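Local coordinates for protein halotolerant alpha-type carbonic anhydrase (dCA II) (PDB 1Y7W) that catalyses the reversible hydration of carbon dioxide to bicarbonate at a zinc ion and tolerates high salt, at residues S136-N141 / E148-M153; F129-F134 / I171-S176; G229-P234 / E238-H243. All blocks are in the same frame, centred on the assembly; numbering follows the deposited sequence.

Contact 1 of 3, residues S136-N141 / E148-M153; sequences SEHTIN and ELHIVM. With ZN (zinc ion), chain D.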
loop_
_atom_site.group_PDB
_atom_site.type_symbol
_atom_site.label_atom_id
_atom_site.label_comp_id
_atom_site.label_asym_id
_atom_site.label_seq_id
_atom_site.Cartn_x
_atom_site.Cartn_y
_atom_site.Cartn_z
ATOM N N SER A 136 -5.275 10.088 0.503
ATOM C CA SER A 136 -4.202 9.262 -0.017
ATOM C C SER A 136 -2.818 9.794 0.451
ATOM O O SER A 136 -2.682 10.989 0.820
ATOM C CB SER A 136 -4.235 9.248 -1.547
ATOM O OG SER A 136 -4.102 10.568 -2.051
ATOM N N GLU A 137 -1.813 8.910 0.476
ATOM C CA GLU A 137 -0.440 9.325 0.824
ATOM C C GLU A 137 0.190 9.982 -0.415
ATOM O O GLU A 137 0.636 11.145 -0.379
ATOM C CB GLU A 137 0.354 8.087 1.280
ATOM C CG GLU A 137 -0.251 7.538 2.563
ATOM C CD GLU A 137 0.775 6.798 3.429
ATOM O OE1 GLU A 137 1.432 5.868 2.913
ATOM O OE2 GLU A 137 0.911 7.147 4.603
ATOM N N HIS A 138 0.246 9.265 -1.536
ATOM C CA HIS A 138 0.756 9.942 -2.742
ATOM C C HIS A 138 -0.337 10.865 -3.306
ATOM O O HIS A 138 -1.520 10.664 -2.993
ATOM C CB HIS A 138 1.093 8.970 -3.873
ATOM C CG HIS A 138 2.274 8.116 -3.572
ATOM N ND1 HIS A 138 2.174 6.967 -2.804
ATOM C CD2 HIS A 138 3.593 8.283 -3.850
ATOM C CE1 HIS A 138 3.388 6.470 -2.619
ATOM N NE2 HIS A 138 4.263 7.244 -3.234
ATOM N N THR A 139 0.089 11.884 -4.061
ATOM C CA THR A 139 -0.852 12.739 -4.784
ATOM C C THR A 139 -0.423 12.596 -6.252
ATOM O O THR A 139 0.717 12.197 -6.531
ATOM C CB THR A 139 -0.778 14.243 -4.376
ATOM O OG1 THR A 139 0.569 14.707 -4.439
ATOM C CG2 THR A 139 -1.363 14.465 -2.997
ATOM N N ILE A 140 -1.338 12.880 -7.193
ATOM C CA ILE A 140 -1.072 12.824 -8.623
ATOM C C ILE A 140 -1.442 14.231 -9.127
ATOM O O ILE A 140 -2.581 14.694 -8.964
ATOM C CB ILE A 140 -1.938 11.742 -9.332
ATOM C CG1 ILE A 140 -1.635 10.355 -8.717
ATOM C CG2 ILE A 140 -1.546 11.652 -10.796
ATOM C CD1 ILE A 140 -2.497 9.219 -9.356
ATOM N N ASN A 141 -0.458 14.899 -9.710
ATOM C CA ASN A 141 -0.596 16.294 -10.115
ATOM C C ASN A 141 -1.185 17.160 -8.992
ATOM O O ASN A 141 -2.029 18.036 -9.209
ATOM C CB ASN A 141 -1.370 16.384 -11.449
ATOM C CG ASN A 141 -0.660 15.628 -12.522
ATOM O OD1 ASN A 141 0.534 15.801 -12.688
ATOM N ND2 ASN A 141 -1.359 14.749 -13.217
ATOM N N GLU A 148 -6.082 4.933 -0.755
ATOM C CA GLU A 148 -4.884 4.432 -1.455
ATOM C C GLU A 148 -4.573 3.070 -0.835
ATOM O O GLU A 148 -4.446 2.936 0.395
ATOM C CB GLU A 148 -3.682 5.383 -1.288
ATOM C CG GLU A 148 -2.403 4.883 -1.975
ATOM C CD GLU A 148 -1.258 5.895 -1.895
ATOM O OE1 GLU A 148 -1.534 7.115 -1.746
ATOM O OE2 GLU A 148 -0.066 5.494 -2.041
ATOM N N LEU A 149 -4.509 2.078 -1.713
ATOM C CA LEU A 149 -4.197 0.700 -1.359
ATOM C C LEU A 149 -2.698 0.408 -1.586
ATOM O O LEU A 149 -2.157 0.766 -2.616
ATOM C CB LEU A 149 -5.032 -0.219 -2.250
ATOM C CG LEU A 149 -4.521 -1.667 -2.455
ATOM C CD1 LEU A 149 -4.594 -2.362 -1.149
ATOM C CD2 LEU A 149 -5.426 -2.418 -3.478
ATOM N N HIS A 150 -2.041 -0.203 -0.602
ATOM C CA HIS A 150 -0.637 -0.586 -0.694
ATOM C C HIS A 150 -0.508 -2.128 -0.612
ATOM O O HIS A 150 -0.844 -2.706 0.401
ATOM C CB HIS A 150 0.174 0.049 0.457
ATOM C CG HIS A 150 0.419 1.530 0.288
ATOM N ND1 HIS A 150 0.832 2.348 1.329
ATOM C CD2 HIS A 150 0.214 2.347 -0.775
ATOM C CE1 HIS A 150 0.856 3.602 0.914
ATOM N NE2 HIS A 150 0.482 3.633 -0.360
ATOM N N ILE A 151 -0.070 -2.751 -1.706
ATOM C CA ILE A 151 0.226 -4.185 -1.754
ATOM C C ILE A 151 1.735 -4.203 -1.537
ATOM O O ILE A 151 2.520 -3.692 -2.373
ATOM C CB ILE A 151 -0.088 -4.800 -3.113
ATOM C CG1 ILE A 151 -1.581 -4.625 -3.413
ATOM C CG2 ILE A 151 0.252 -6.322 -3.089
ATOM C CD1 ILE A 151 -1.961 -5.061 -4.823
ATOM N N VAL A 152 2.141 -4.768 -0.407
ATOM C CA VAL A 152 3.542 -4.792 0.019
ATOM C C VAL A 152 4.195 -6.120 -0.358
ATOM O O VAL A 152 3.631 -7.155 -0.025
ATOM C CB VAL A 152 3.615 -4.669 1.516
ATOM C CG1 VAL A 152 5.111 -4.720 1.981
ATOM C CG2 VAL A 152 2.944 -3.307 1.963
ATOM N N MET A 153 5.312 -6.080 -1.086
ATOM C CA MET A 153 6.003 -7.323 -1.487
ATOM C C MET A 153 7.434 -7.300 -0.967
ATOM O O MET A 153 8.054 -6.241 -0.888
ATOM C CB MET A 153 5.974 -7.470 -3.013
ATOM C CG MET A 153 4.563 -7.307 -3.562
ATOM S SD MET A 153 4.394 -7.581 -5.308
ATOM C CE MET A 153 5.418 -6.405 -5.990
HETATM ZN ZN ZN D . 0.986 1.962 3.333
HETATM O O HOH W 1 2.304 2.394 4.649
#
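Both carboxylate oxygens of Glu-148 are taken up by the 136-141 segment. Glu-148 OE1 receives the backbone N of His-138 at 2.8 Å through its syn lone pair, with a weak second bond from Glu-137 N. Glu-148 OE2 uses its own syn lone pair for His-138 ND1, at 2.8 Å and 165° at the hydrogen, in the plane of the imidazole, whose NE2 is bonded to Tyr-227 OH. The extended side chain, CG anti to the backbone N (chi1 179°), also offers Glu-148 OE2 to His-150 NE2 at 2.6 Å, which meets it from 48° above the carboxylate plane. Glu-148 is thus a second-shell residue, fixing the rotation of a ring whose ND1 binds zinc. An alanine here would probably leave His-138 ND1, His-150 NE2 and the His-138 backbone N-H without their shared acceptor, and the zinc-bound ring less firmly oriented. Glu-137 OE1, bonded to Thr-232, also touches His-150 CE1 at its edge. This buried cluster contrasts with the far end of the segment, where 139-141 diverges to solvent-exposed Asn-141. There Thr-139 and Asn-141 pair with Ile-56 in a small parallel sheet, while strand 147-155 runs between strands 120-133 and 166-175 of the large mixed sheet.

Contact 2 of 3, residues F129-F134 / I171-S176; sequences FHFHHF and IMYKYS. With ZN (zinc ion), chain D.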
loop_
_atom_site.group_PDB
_atom_site.type_symbol
_atom_site.label_atom_id
_atom_site.label_comp_id
_atom_site.label_asym_id
_atom_site.label_seq_id
_atom_site.Cartn_x
_atom_site.Cartn_y
_atom_site.Cartn_z
ATOM N N PHE A 129 -1.554 -6.501 2.268
ATOM C CA PHE A 129 -1.894 -5.236 1.623
ATOM C C PHE A 129 -2.656 -4.439 2.672
ATOM O O PHE A 129 -3.204 -5.011 3.640
ATOM C CB PHE A 129 -2.628 -5.363 0.267
ATOM C CG PHE A 129 -4.015 -5.964 0.319
ATOM C CD1 PHE A 129 -5.107 -5.224 0.744
ATOM C CD2 PHE A 129 -4.249 -7.232 -0.217
ATOM C CE1 PHE A 129 -6.427 -5.717 0.626
ATOM C CE2 PHE A 129 -5.554 -7.729 -0.342
ATOM C CZ PHE A 129 -6.636 -6.971 0.072
ATOM N N HIS A 130 -2.667 -3.112 2.561
ATOM C CA HIS A 130 -3.379 -2.331 3.602
ATOM C C HIS A 130 -3.855 -1.025 2.961
ATOM O O HIS A 130 -3.551 -0.751 1.785
ATOM C CB HIS A 130 -2.484 -2.046 4.840
ATOM C CG HIS A 130 -1.228 -1.291 4.505
ATOM N ND1 HIS A 130 -0.023 -1.908 4.208
ATOM C CD2 HIS A 130 -1.017 0.026 4.343
ATOM C CE1 HIS A 130 0.875 -0.990 3.867
ATOM N NE2 HIS A 130 0.297 0.193 3.940
ATOM N N PHE A 131 -4.535 -0.212 3.742
ATOM C CA PHE A 131 -5.109 1.004 3.160
ATOM C C PHE A 131 -4.753 2.294 3.902
ATOM O O PHE A 131 -4.516 2.284 5.116
ATOM C CB PHE A 131 -6.649 0.929 3.180
ATOM C CG PHE A 131 -7.242 -0.207 2.376
ATOM C CD1 PHE A 131 -7.442 -1.458 2.953
ATOM C CD2 PHE A 131 -7.589 -0.011 1.038
ATOM C CE1 PHE A 131 -7.973 -2.488 2.194
ATOM C CE2 PHE A 131 -8.121 -1.024 0.257
ATOM C CZ PHE A 131 -8.312 -2.279 0.837
ATOM N N HIS A 132 -4.777 3.400 3.158
ATOM C CA HIS A 132 -4.583 4.731 3.779
ATOM C C HIS A 132 -5.922 5.351 3.351
ATOM O O HIS A 132 -6.193 5.505 2.152
ATOM C CB HIS A 132 -3.341 5.413 3.204
ATOM C CG HIS A 132 -2.077 4.732 3.639
ATOM N ND1 HIS A 132 -1.504 4.967 4.866
ATOM C CD2 HIS A 132 -1.371 3.711 3.082
ATOM C CE1 HIS A 132 -0.479 4.141 5.047
ATOM N NE2 HIS A 132 -0.383 3.369 3.981
ATOM N N HIS A 133 -6.760 5.616 4.365
ATOM C CA HIS A 133 -8.133 6.052 4.140
ATOM C C HIS A 133 -8.456 7.514 4.424
ATOM O O HIS A 133 -7.912 8.123 5.346
ATOM C CB HIS A 133 -9.131 5.102 4.888
ATOM C CG HIS A 133 -8.606 4.487 6.182
ATOM N ND1 HIS A 133 -8.510 5.171 7.374
ATOM C CD2 HIS A 133 -8.191 3.221 6.454
ATOM C CE1 HIS A 133 -8.069 4.358 8.322
ATOM N NE2 HIS A 133 -7.870 3.164 7.786
ATOM N N PHE A 134 -9.367 8.027 3.592
ATOM C CA PHE A 134 -9.854 9.393 3.574
ATOM C C PHE A 134 -8.929 10.388 2.885
ATOM O O PHE A 134 -9.405 11.291 2.191
ATOM C CB PHE A 134 -10.277 9.823 4.953
ATOM C CG PHE A 134 -11.551 9.132 5.369
ATOM C CD1 PHE A 134 -12.780 9.501 4.793
ATOM C CD2 PHE A 134 -11.519 8.016 6.201
ATOM C CE1 PHE A 134 -13.933 8.737 5.058
ATOM C CE2 PHE A 134 -12.648 7.273 6.458
ATOM C CZ PHE A 134 -13.850 7.625 5.893
ATOM N N ILE A 171 -2.318 1.759 -5.296
ATOM C CA ILE A 171 -3.505 1.857 -6.139
ATOM C C ILE A 171 -4.465 2.882 -5.534
ATOM O O ILE A 171 -4.796 2.781 -4.369
ATOM C CB ILE A 171 -4.195 0.481 -6.227
ATOM C CG1 ILE A 171 -3.258 -0.472 -7.022
ATOM C CG2 ILE A 171 -5.573 0.567 -6.988
ATOM C CD1 ILE A 171 -3.568 -1.990 -6.818
ATOM N N MET A 172 -4.909 3.855 -6.355
ATOM C CA MET A 172 -5.825 4.913 -5.887
ATOM C C MET A 172 -7.295 4.593 -6.179
ATOM O O MET A 172 -7.609 3.855 -7.113
ATOM C CB MET A 172 -5.512 6.221 -6.643
ATOM C CG MET A 172 -4.078 6.668 -6.507
ATOM S SD MET A 172 -3.764 7.067 -4.766
ATOM C CE MET A 172 -2.185 7.952 -4.910
ATOM N N TYR A 173 -8.183 5.203 -5.402
ATOM C CA TYR A 173 -9.610 5.093 -5.637
ATOM C C TYR A 173 -10.138 6.521 -5.637
ATOM O O TYR A 173 -9.821 7.267 -4.715
ATOM C CB TYR A 173 -10.336 4.384 -4.519
ATOM C CG TYR A 173 -9.941 2.948 -4.361
ATOM C CD1 TYR A 173 -8.688 2.608 -3.810
ATOM C CD2 TYR A 173 -10.809 1.913 -4.783
ATOM C CE1 TYR A 173 -8.309 1.230 -3.693
ATOM C CE2 TYR A 173 -10.446 0.555 -4.669
ATOM C CZ TYR A 173 -9.195 0.228 -4.126
ATOM O OH TYR A 173 -8.836 -1.106 -4.052
ATOM N N LYS A 174 -10.861 6.898 -6.685
ATOM C CA LYS A 174 -11.487 8.225 -6.719
ATOM C C LYS A 174 -12.979 8.099 -6.319
ATOM O O LYS A 174 -13.627 7.043 -6.515
ATOM C CB LYS A 174 -11.407 8.832 -8.127
ATOM C CG LYS A 174 -12.158 8.058 -9.192
ATOM C CD LYS A 174 -12.206 8.834 -10.525
ATOM C CE LYS A 174 -12.926 8.001 -11.620
ATOM N NZ LYS A 174 -12.905 8.652 -12.997
ATOM N N TYR A 175 -13.534 9.164 -5.742
ATOM C CA TYR A 175 -14.939 9.118 -5.369
ATOM C C TYR A 175 -15.724 9.053 -6.685
ATOM O O TYR A 175 -15.409 9.727 -7.665
ATOM C CB TYR A 175 -15.376 10.390 -4.592
ATOM C CG TYR A 175 -15.107 10.326 -3.107
ATOM C CD1 TYR A 175 -15.550 9.251 -2.351
ATOM C CD2 TYR A 175 -14.392 11.343 -2.456
ATOM C CE1 TYR A 175 -15.286 9.183 -0.978
ATOM C CE2 TYR A 175 -14.124 11.270 -1.059
ATOM C CZ TYR A 175 -14.576 10.180 -0.352
ATOM O OH TYR A 175 -14.278 10.049 0.979
ATOM N N SER A 176 -16.772 8.265 -6.672
ATOM C CA SER A 176 -17.589 8.077 -7.858
ATOM C C SER A 176 -19.005 7.730 -7.373
ATOM O O SER A 176 -19.195 7.506 -6.178
ATOM C CB SER A 176 -16.984 6.920 -8.645
ATOM O OG SER A 176 -17.907 6.322 -9.505
HETATM ZN ZN ZN D . 0.986 1.962 3.333
HETATM O O HOH W 2 -12.139 11.548 1.621
HETATM O O HOH W 1 2.304 2.394 4.649
#
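Phe-134 brings the CD1 corner of its ring up to the phenol oxygen of Tyr-175, with 4.1 Å between CD1 and OH, and the two side chains cross obliquely rather than stack. Phe-134 starts out from the backbone away from the 171-176 segment; its CG lies anti to the carbonyl carbon (chi1 -71°), and the ring comes back within touch of the tyrosine. The backbone carbonyl beside it adds a polar link: a water donates to Phe-134 O at 2.8 Å and is hydrogen-bonded to Tyr-175 OH at 2.7 Å. Helix 253-266 lies against both aromatic side chains through Met-256, and Arg-253 makes a cation-pi contact with the Tyr-175 ring.

The segments belong to strands 120-133 and 166-175, which are not neighbours in the central mixed sheet of the alpha-type carbonic anhydrase fold. Strand 147-155 runs between them, so the contact is made by long aromatic side chains, and the nearest CA atoms, those of Phe-131 and Ile-171, stay 9.5 Å apart. Over this intervening strand Tyr-173 leaves its backbone toward the 129-134 segment, and its OH lies 4.4 Å from Phe-131 CE2 at the ring edge, near the ring plane. Leu-149 of the middle strand packs against Tyr-173 and against Phe-129.

His-130 and His-132, flanking Phe-131 in sequence, turn to the opposite face of their strand and bind the zinc ion through NE2, at 2.0 Å for His-130 and 2.1 Å for His-132. The His-132 ring is held from behind by ND1, which is bonded to the backbone O of Asn-274, while His-130 ND1 is bonded to Gln-128 OE1.

Contact 3 of 3, residues G229-P234 / E238-H243; sequences GSLTTP and ERVKWH. With ACY (acetic acid), chain E.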
loop_
_atom_site.group_PDB
_atom_site.type_symbol
_atom_site.label_atom_id
_atom_site.label_comp_id
_atom_site.label_asym_id
_atom_site.label_seq_id
_atom_site.Cartn_x
_atom_site.Cartn_y
_atom_site.Cartn_z
ATOM N N GLY A 229 11.950 4.775 -2.975
ATOM C CA GLY A 229 11.442 5.464 -1.809
ATOM C C GLY A 229 11.593 4.727 -0.512
ATOM O O GLY A 229 12.474 3.907 -0.351
ATOM N N SER A 230 10.633 4.940 0.379
ATOM C CA SER A 230 10.690 4.411 1.717
ATOM C C SER A 230 9.384 3.878 2.256
ATOM O O SER A 230 8.351 4.015 1.613
ATOM C CB SER A 230 11.115 5.562 2.639
ATOM O OG SER A 230 10.008 6.423 2.988
ATOM N N LEU A 231 9.434 3.253 3.433
ATOM C CA LEU A 231 8.196 2.875 4.131
ATOM C C LEU A 231 7.559 4.255 4.457
ATOM O O LEU A 231 8.289 5.244 4.713
ATOM C CB LEU A 231 8.464 2.185 5.489
ATOM C CG LEU A 231 9.203 0.854 5.316
ATOM C CD1 LEU A 231 9.584 0.249 6.658
ATOM C CD2 LEU A 231 8.287 -0.058 4.582
ATOM N N THR A 232 6.226 4.307 4.514
ATOM C CA THR A 232 5.571 5.594 4.855
ATOM C C THR A 232 5.137 5.617 6.340
ATOM O O THR A 232 4.376 6.466 6.754
ATOM C CB THR A 232 4.360 5.875 3.926
ATOM O OG1 THR A 232 3.374 4.860 4.140
ATOM C CG2 THR A 232 4.794 5.888 2.443
ATOM N N THR A 233 5.633 4.653 7.135
ATOM C CA THR A 233 5.392 4.609 8.556
ATOM C C THR A 233 6.767 4.450 9.182
ATOM O O THR A 233 7.692 3.938 8.506
ATOM C CB THR A 233 4.573 3.351 9.003
ATOM O OG1 THR A 233 5.202 2.156 8.508
ATOM C CG2 THR A 233 3.120 3.416 8.443
ATOM N N PRO A 234 6.938 4.896 10.440
ATOM C CA PRO A 234 8.281 4.726 11.063
ATOM C C PRO A 234 8.633 3.203 11.071
ATOM O O PRO A 234 7.735 2.405 11.274
ATOM C CB PRO A 234 8.070 5.244 12.473
ATOM C CG PRO A 234 7.067 6.436 12.271
ATOM C CD PRO A 234 6.072 5.818 11.251
ATOM N N GLU A 238 14.457 3.299 3.934
ATOM C CA GLU A 238 14.594 3.564 2.510
ATOM C C GLU A 238 14.959 2.285 1.723
ATOM O O GLU A 238 16.085 2.130 1.213
ATOM C CB GLU A 238 15.616 4.665 2.317
ATOM C CG GLU A 238 14.988 6.027 2.801
ATOM C CD GLU A 238 15.862 7.242 2.615
ATOM O OE1 GLU A 238 15.383 8.346 2.934
ATOM O OE2 GLU A 238 17.019 7.121 2.162
ATOM N N ARG A 239 13.999 1.366 1.673
ATOM C CA ARG A 239 14.197 0.068 1.008
ATOM C C ARG A 239 12.984 -0.326 0.196
ATOM O O ARG A 239 12.656 -1.515 0.043
ATOM C CB ARG A 239 14.584 -0.998 2.074
ATOM C CG ARG A 239 13.530 -1.330 3.119
ATOM C CD ARG A 239 14.187 -2.046 4.358
ATOM N NE ARG A 239 13.215 -2.316 5.422
ATOM C CZ ARG A 239 12.466 -3.405 5.533
ATOM N NH1 ARG A 239 11.684 -3.502 6.563
ATOM N NH2 ARG A 239 12.474 -4.403 4.621
ATOM N N VAL A 240 12.330 0.676 -0.387
ATOM C CA VAL A 240 11.140 0.386 -1.195
ATOM C C VAL A 240 11.160 0.832 -2.638
ATOM O O VAL A 240 11.388 2.010 -2.913
ATOM C CB VAL A 240 9.858 1.047 -0.602
ATOM C CG1 VAL A 240 8.643 0.761 -1.523
ATOM C CG2 VAL A 240 9.589 0.512 0.783
ATOM N N LYS A 241 10.909 -0.096 -3.570
ATOM C CA LYS A 241 10.770 0.297 -4.976
ATOM C C LYS A 241 9.239 0.551 -5.093
ATOM O O LYS A 241 8.424 -0.374 -4.915
ATOM C CB LYS A 241 11.170 -0.840 -5.914
ATOM C CG LYS A 241 12.620 -1.219 -5.794
ATOM C CD LYS A 241 13.565 -0.025 -5.861
ATOM C CE LYS A 241 14.996 -0.515 -5.964
ATOM N NZ LYS A 241 15.900 0.700 -6.012
ATOM N N TRP A 242 8.859 1.803 -5.373
ATOM C CA TRP A 242 7.454 2.154 -5.444
ATOM C C TRP A 242 6.904 2.033 -6.866
ATOM O O TRP A 242 7.608 2.326 -7.852
ATOM C CB TRP A 242 7.231 3.619 -4.914
ATOM C CG TRP A 242 7.107 3.665 -3.409
ATOM C CD1 TRP A 242 8.099 3.938 -2.480
ATOM C CD2 TRP A 242 5.944 3.372 -2.680
ATOM N NE1 TRP A 242 7.594 3.843 -1.204
ATOM C CE2 TRP A 242 6.263 3.494 -1.305
ATOM C CE3 TRP A 242 4.638 3.015 -3.054
ATOM C CZ2 TRP A 242 5.316 3.279 -0.294
ATOM C CZ3 TRP A 242 3.696 2.808 -2.068
ATOM C CH2 TRP A 242 4.044 2.941 -0.682
ATOM N N HIS A 243 5.649 1.603 -6.963
ATOM C CA HIS A 243 4.964 1.490 -8.258
ATOM C C HIS A 243 3.564 2.082 -7.989
ATOM O O HIS A 243 2.684 1.405 -7.470
ATOM C CB HIS A 243 4.842 0.020 -8.701
ATOM C CG HIS A 243 6.126 -0.752 -8.648
ATOM N ND1 HIS A 243 6.736 -1.107 -7.460
ATOM C CD2 HIS A 243 6.938 -1.202 -9.636
ATOM C CE1 HIS A 243 7.878 -1.720 -7.721
ATOM N NE2 HIS A 243 8.027 -1.789 -9.028
HETATM C C ACY E . 4.425 0.990 3.083
HETATM O O ACY E . 3.227 0.949 2.556
HETATM O OXT ACY E . 4.884 1.997 3.634
HETATM C CH3 ACY E . 5.202 -0.307 2.990
#
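The indole N-H of Trp-242 reaches the backbone O of Ser-230, with NE1 to O at 2.9 Å; the oxygen lies almost exactly in the ring plane, although the donor is tilted 27° from the carbonyl plane. This bond sits where the antiparallel hairpin of strands 224-229 and 240-251 opens into its connecting loop. The last rung of the hairpin is the hydrogen-bonded pair Gly-229 and Val-240: Gly-229 N donates to Val-240 O at 2.8 Å, and Val-240 N returns a longer bond of 3.2 Å to Gly-229 O. Beyond it the chain of 230-234 swings away from the strand direction.

Apolar contacts fill the angle so formed. Gly-229 CA lies against the indole edge, 3.7 Å from Trp-242 CD1. Val-240 has CG2 anti to its carbonyl carbon, which turns this methyl to the Ser-230 carbonyl carbon and to Leu-231 CD2, while CG1 covers one face of the indole near the rim. Thr-232 CG2 approaches the benzene end of the same ring obliquely, 3.8 Å from Trp-242 CZ2. Tyr-227 stacks on Trp-242, and His-138 meets it edge-to-face.

Farther out, the loop presents a donor to the zinc pocket: Thr-232 N bonds OXT of an acetate, probably from the crystallisation liquor, in a nearly straight arrangement (167° at the hydrogen). The acetate's methyl rests on Leu-231 CD2. The bond of Thr-232 to Glu-137 matches the Thr-Glu pair of other alpha-type carbonic anhydrases. Ser-230 OG is hydrogen-bonded to Ser-52 N and donates to Leu-231 O at 2.7 Å, from 47° above that carbonyl's plane.

Overall arrangement
Contacts 1 and 2 share the large mixed sheet and the zinc ion: contact 2 supplies His-130 and His-132, contact 1 supplies His-150 from the strand between. Contact 1 is fully buried and polar, a carboxylate gripped by N-H donors, whereas contact 2 is only partly buried, aromatic and bridged by water. Contact 3, also largely buried, combines backbone pairing with apolar packing farther across the sheet, its centre about 18 Å from that of contact 2. It meets contact 1 at the side chains of Glu-137 and Thr-232, and Trp-242 also touches His-150. Its loop thereby reaches the metal's surroundings without supplying a histidine ligand.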